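Long-range contact in extracellular solute-binding protein, family 3 (Methylophaga aminisulfidivorans MP, PDB 5SV6), which has a periplasmic binding protein-like architecture and probably serves the methanol dehydrogenase system, although its precise function is not established: residues 110-124 and 251-265. Numbering follows the deposited sequence.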
# COMPACT_ATOMS: atom_id res chain seq x y z
N VAL A 110 -0.20 4.43 7.95
CA VAL A 110 -0.78 3.21 8.51
C VAL A 110 -2.29 3.30 8.34
O VAL A 110 -2.82 4.39 8.04
CB VAL A 110 -0.44 3.02 10.02
CG1 VAL A 110 1.08 2.94 10.24
CG2 VAL A 110 -1.08 4.11 10.87
N ASP A 111 -3.01 2.19 8.50
CA ASP A 111 -4.47 2.25 8.48
C ASP A 111 -4.95 3.14 9.62
O ASP A 111 -4.42 3.07 10.73
CB ASP A 111 -5.10 0.87 8.65
CG ASP A 111 -4.87 -0.06 7.47
OD1 ASP A 111 -4.40 0.40 6.40
OD2 ASP A 111 -5.17 -1.27 7.61
N LYS A 112 -5.96 3.96 9.36
CA LYS A 112 -6.60 4.74 10.42
C LYS A 112 -7.04 3.80 11.55
O LYS A 112 -7.57 2.73 11.29
CB LYS A 112 -7.83 5.47 9.87
CG LYS A 112 -8.63 6.20 10.94
CD LYS A 112 -7.77 7.22 11.68
CE LYS A 112 -8.51 7.77 12.90
NZ LYS A 112 -7.71 8.79 13.65
N GLY A 113 -6.78 4.19 12.80
CA GLY A 113 -7.27 3.40 13.91
C GLY A 113 -6.45 2.17 14.28
O GLY A 113 -6.88 1.38 15.12
N ASP A 114 -5.30 1.99 13.62
CA ASP A 114 -4.30 0.99 14.01
C ASP A 114 -4.16 1.04 15.54
O ASP A 114 -3.87 2.10 16.09
CB ASP A 114 -2.96 1.34 13.33
CG ASP A 114 -1.85 0.31 13.59
OD1 ASP A 114 -1.71 -0.19 14.72
OD2 ASP A 114 -1.09 0.02 12.63
N PRO A 115 -4.40 -0.09 16.22
CA PRO A 115 -4.47 -0.14 17.69
C PRO A 115 -3.14 0.13 18.38
O PRO A 115 -3.13 0.44 19.58
CB PRO A 115 -4.92 -1.58 17.97
CG PRO A 115 -5.56 -2.03 16.68
CD PRO A 115 -4.75 -1.38 15.61
N ARG A 116 -2.05 0.02 17.65
CA ARG A 116 -0.72 0.06 18.23
C ARG A 116 -0.21 1.47 18.50
O ARG A 116 0.78 1.65 19.20
CB ARG A 116 0.26 -0.66 17.30
CG ARG A 116 -0.06 -2.15 17.09
CD ARG A 116 0.79 -2.76 15.98
NE ARG A 116 0.64 -2.02 14.72
CZ ARG A 116 1.47 -2.11 13.70
NH1 ARG A 116 2.53 -2.90 13.77
NH2 ARG A 116 1.26 -1.40 12.60
N VAL A 117 -0.89 2.45 17.92
CA VAL A 117 -0.37 3.81 17.84
C VAL A 117 -1.51 4.80 17.91
O VAL A 117 -2.68 4.41 17.89
CB VAL A 117 0.39 4.02 16.50
CG1 VAL A 117 1.69 3.23 16.47
CG2 VAL A 117 -0.49 3.62 15.31
N ALA A 118 -1.20 6.09 18.02
CA ALA A 118 -2.22 7.10 17.75
C ALA A 118 -2.18 7.45 16.26
O ALA A 118 -1.10 7.54 15.67
CB ALA A 118 -2.00 8.36 18.61
N THR A 119 -3.35 7.63 15.65
CA THR A 119 -3.40 7.92 14.22
C THR A 119 -4.03 9.29 13.97
O THR A 119 -4.96 9.70 14.66
CB THR A 119 -4.17 6.84 13.42
OG1 THR A 119 -5.40 6.55 14.09
CG2 THR A 119 -3.36 5.56 13.31
N SER A 120 -3.50 9.98 12.98
CA SER A 120 -3.99 11.30 12.62
C SER A 120 -5.35 11.17 11.95
O SER A 120 -5.79 10.06 11.63
CB SER A 120 -3.01 11.93 11.62
OG SER A 120 -3.13 11.30 10.36
N ASP A 121 -6.00 12.31 11.72
CA ASP A 121 -7.09 12.35 10.76
C ASP A 121 -6.57 11.72 9.47
O ASP A 121 -5.42 11.97 9.07
CB ASP A 121 -7.52 13.80 10.46
CG ASP A 121 -8.02 14.54 11.69
OD1 ASP A 121 -8.56 13.89 12.60
OD2 ASP A 121 -7.85 15.79 11.76
N PRO A 122 -7.39 10.88 8.82
CA PRO A 122 -6.95 10.26 7.56
C PRO A 122 -6.63 11.33 6.51
O PRO A 122 -7.39 12.30 6.41
CB PRO A 122 -8.18 9.46 7.11
CG PRO A 122 -9.03 9.31 8.33
CD PRO A 122 -8.76 10.52 9.19
N TYR A 123 -5.53 11.19 5.78
CA TYR A 123 -5.22 12.18 4.75
C TYR A 123 -5.52 11.66 3.34
O TYR A 123 -5.46 12.42 2.37
CB TYR A 123 -3.80 12.76 4.89
CG TYR A 123 -2.67 11.75 4.76
CD1 TYR A 123 -2.19 11.05 5.87
CD2 TYR A 123 -2.04 11.55 3.54
CE1 TYR A 123 -1.14 10.14 5.74
CE2 TYR A 123 -1.00 10.66 3.41
CZ TYR A 123 -0.55 9.96 4.50
OH TYR A 123 0.49 9.07 4.33
N TYR A 124 -5.83 10.37 3.23
CA TYR A 124 -6.49 9.84 2.03
C TYR A 124 -7.12 8.49 2.26
O TYR A 124 -6.90 7.85 3.28
CB TYR A 124 -5.56 9.78 0.81
CG TYR A 124 -4.40 8.78 0.87
CD1 TYR A 124 -4.36 7.68 0.02
CD2 TYR A 124 -3.33 8.97 1.73
CE1 TYR A 124 -3.29 6.78 0.05
CE2 TYR A 124 -2.26 8.09 1.77
CZ TYR A 124 -2.25 6.99 0.93
OH TYR A 124 -1.17 6.13 0.97
N PHE A 251 -9.29 1.36 2.47
CA PHE A 251 -8.75 1.72 3.79
C PHE A 251 -8.33 3.19 3.87
O PHE A 251 -7.63 3.70 2.98
CB PHE A 251 -7.54 0.84 4.12
CG PHE A 251 -7.88 -0.62 4.25
CD1 PHE A 251 -8.12 -1.18 5.50
CD2 PHE A 251 -7.97 -1.43 3.13
CE1 PHE A 251 -8.46 -2.52 5.62
CE2 PHE A 251 -8.31 -2.78 3.24
CZ PHE A 251 -8.55 -3.32 4.49
N GLU A 252 -8.75 3.86 4.94
CA GLU A 252 -8.28 5.21 5.22
C GLU A 252 -6.85 5.15 5.74
O GLU A 252 -6.51 4.27 6.54
CB GLU A 252 -9.19 5.90 6.25
CG GLU A 252 -10.58 6.24 5.73
CD GLU A 252 -11.47 6.86 6.79
OE1 GLU A 252 -11.16 6.73 7.99
OE2 GLU A 252 -12.46 7.51 6.42
N GLN A 253 -6.01 6.06 5.27
CA GLN A 253 -4.61 6.09 5.69
C GLN A 253 -4.28 7.30 6.56
O GLN A 253 -4.71 8.42 6.26
CB GLN A 253 -3.69 6.04 4.47
CG GLN A 253 -3.92 4.81 3.60
CD GLN A 253 -3.55 3.53 4.33
OE1 GLN A 253 -2.38 3.31 4.64
NE2 GLN A 253 -4.55 2.70 4.63
N SER A 254 -3.49 7.09 7.61
CA SER A 254 -3.15 8.15 8.56
C SER A 254 -1.66 8.18 8.87
O SER A 254 -0.95 7.20 8.67
CB SER A 254 -3.89 7.95 9.88
OG SER A 254 -5.30 8.00 9.72
N ILE A 255 -1.19 9.32 9.39
CA ILE A 255 0.13 9.40 10.01
C ILE A 255 0.04 8.71 11.36
O ILE A 255 -1.00 8.81 12.02
CB ILE A 255 0.52 10.88 10.28
CG1 ILE A 255 0.45 11.72 9.00
CG2 ILE A 255 1.89 10.97 10.92
CD1 ILE A 255 1.42 11.31 7.92
N ALA A 256 1.11 8.03 11.80
CA ALA A 256 1.12 7.41 13.13
C ALA A 256 2.20 8.00 14.01
O ALA A 256 3.31 8.28 13.54
CB ALA A 256 1.31 5.90 13.02
N VAL A 257 1.87 8.20 15.28
CA VAL A 257 2.87 8.53 16.30
C VAL A 257 2.61 7.61 17.50
O VAL A 257 1.57 6.96 17.54
CB VAL A 257 2.76 10.01 16.76
CG1 VAL A 257 2.82 10.95 15.56
CG2 VAL A 257 1.46 10.24 17.53
N ARG A 258 3.52 7.56 18.46
CA ARG A 258 3.25 6.80 19.69
C ARG A 258 1.99 7.31 20.39
O ARG A 258 1.68 8.49 20.31
CB ARG A 258 4.44 6.87 20.66
CG ARG A 258 5.70 6.15 20.16
CD ARG A 258 6.83 6.38 21.14
NE ARG A 258 7.26 7.78 21.13
CZ ARG A 258 8.09 8.29 20.23
NH1 ARG A 258 8.58 7.51 19.27
NH2 ARG A 258 8.43 9.57 20.27
N SER A 259 1.27 6.42 21.06
CA SER A 259 -0.03 6.77 21.65
C SER A 259 0.03 7.93 22.66
O SER A 259 -0.93 8.68 22.81
CB SER A 259 -0.65 5.53 22.31
OG SER A 259 -1.78 5.90 23.08
N ASP A 260 1.17 8.07 23.33
CA ASP A 260 1.32 9.11 24.34
C ASP A 260 1.74 10.47 23.76
O ASP A 260 1.80 11.47 24.48
CB ASP A 260 2.35 8.67 25.37
CG ASP A 260 3.73 8.52 24.78
OD1 ASP A 260 4.05 7.43 24.25
OD2 ASP A 260 4.49 9.51 24.80
N ASP A 261 2.04 10.51 22.46
CA ASP A 261 2.56 11.73 21.82
C ASP A 261 1.41 12.57 21.31
O ASP A 261 1.35 12.91 20.13
CB ASP A 261 3.50 11.38 20.65
CG ASP A 261 4.97 11.56 21.01
OD1 ASP A 261 5.28 11.85 22.19
OD2 ASP A 261 5.83 11.40 20.11
N GLN A 262 0.50 12.91 22.21
CA GLN A 262 -0.72 13.58 21.83
C GLN A 262 -0.50 15.02 21.35
O GLN A 262 -1.22 15.49 20.46
CB GLN A 262 -1.74 13.52 22.98
CG GLN A 262 -2.28 12.10 23.22
CD GLN A 262 -3.20 11.63 22.10
OE1 GLN A 262 -4.05 12.38 21.62
NE2 GLN A 262 -3.01 10.39 21.65
N GLU A 263 0.49 15.71 21.90
CA GLU A 263 0.70 17.09 21.47
C GLU A 263 1.22 17.12 20.04
O GLU A 263 0.77 17.92 19.22
CB GLU A 263 1.64 17.84 22.42
CG GLU A 263 1.01 18.23 23.75
CD GLU A 263 -0.15 19.21 23.59
OE1 GLU A 263 -0.06 20.13 22.75
OE2 GLU A 263 -1.15 19.06 24.33
N LEU A 264 2.17 16.24 19.74
CA LEU A 264 2.66 16.05 18.39
C LEU A 264 1.52 15.71 17.42
O LEU A 264 1.45 16.26 16.33
CB LEU A 264 3.71 14.93 18.36
CG LEU A 264 4.29 14.54 16.99
CD1 LEU A 264 5.00 15.74 16.38
CD2 LEU A 264 5.26 13.38 17.14
N LEU A 265 0.65 14.80 17.84
CA LEU A 265 -0.51 14.42 17.03
C LEU A 265 -1.40 15.62 16.67
O LEU A 265 -1.88 15.73 15.54
CB LEU A 265 -1.35 13.37 17.75
CG LEU A 265 -2.59 12.85 17.01
CD1 LEU A 265 -2.20 12.06 15.79
CD2 LEU A 265 -3.47 11.99 17.93
O HOH W 1 -1.60 1.02 5.74
O HOH W 2 1.86 3.67 20.78
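S254 OG donates to S120 O at 2.9 Å from above the carbonyl plane, while K112 NZ reaches the same oxygen from the opposite face. With chi1 at 72°, S120 OG sits between its own backbone N and carbonyl carbon, where it accepts I255 N and donates to D121 O. L265 CD1, from the helix that follows, packs 3.7 Å from S120 CA. A256 CB touches both V110 CG2 and V117 CG2, 3.7 Å from each; V110 and V117 also pack against helix 94-99. Strand 247-257 pairs antiparallel with both 106-111 and 118-133 in the mixed sheet of this periplasmic binding protein-like fold, through reciprocal backbone bonds of V110 with S254 and of A118 with V257, and the loop between those two strands swings away from it. Further along, Q253 CB lies over one face of the Y124 ring, 4.0 Å from its centroid. Bent at chi2 (-65°), the Q253 chain turns its amide to D111, and NE2 donates to OD1 at 2.9 Å, the amide and carboxylate planes nearly perpendicular. Buried V110, Q253, S254 and A256 thus pack closely, whereas a water bridges partly exposed D111 OD1 to Q253 OE1, and at the exposed S259 turn another links S259 N to R116 O.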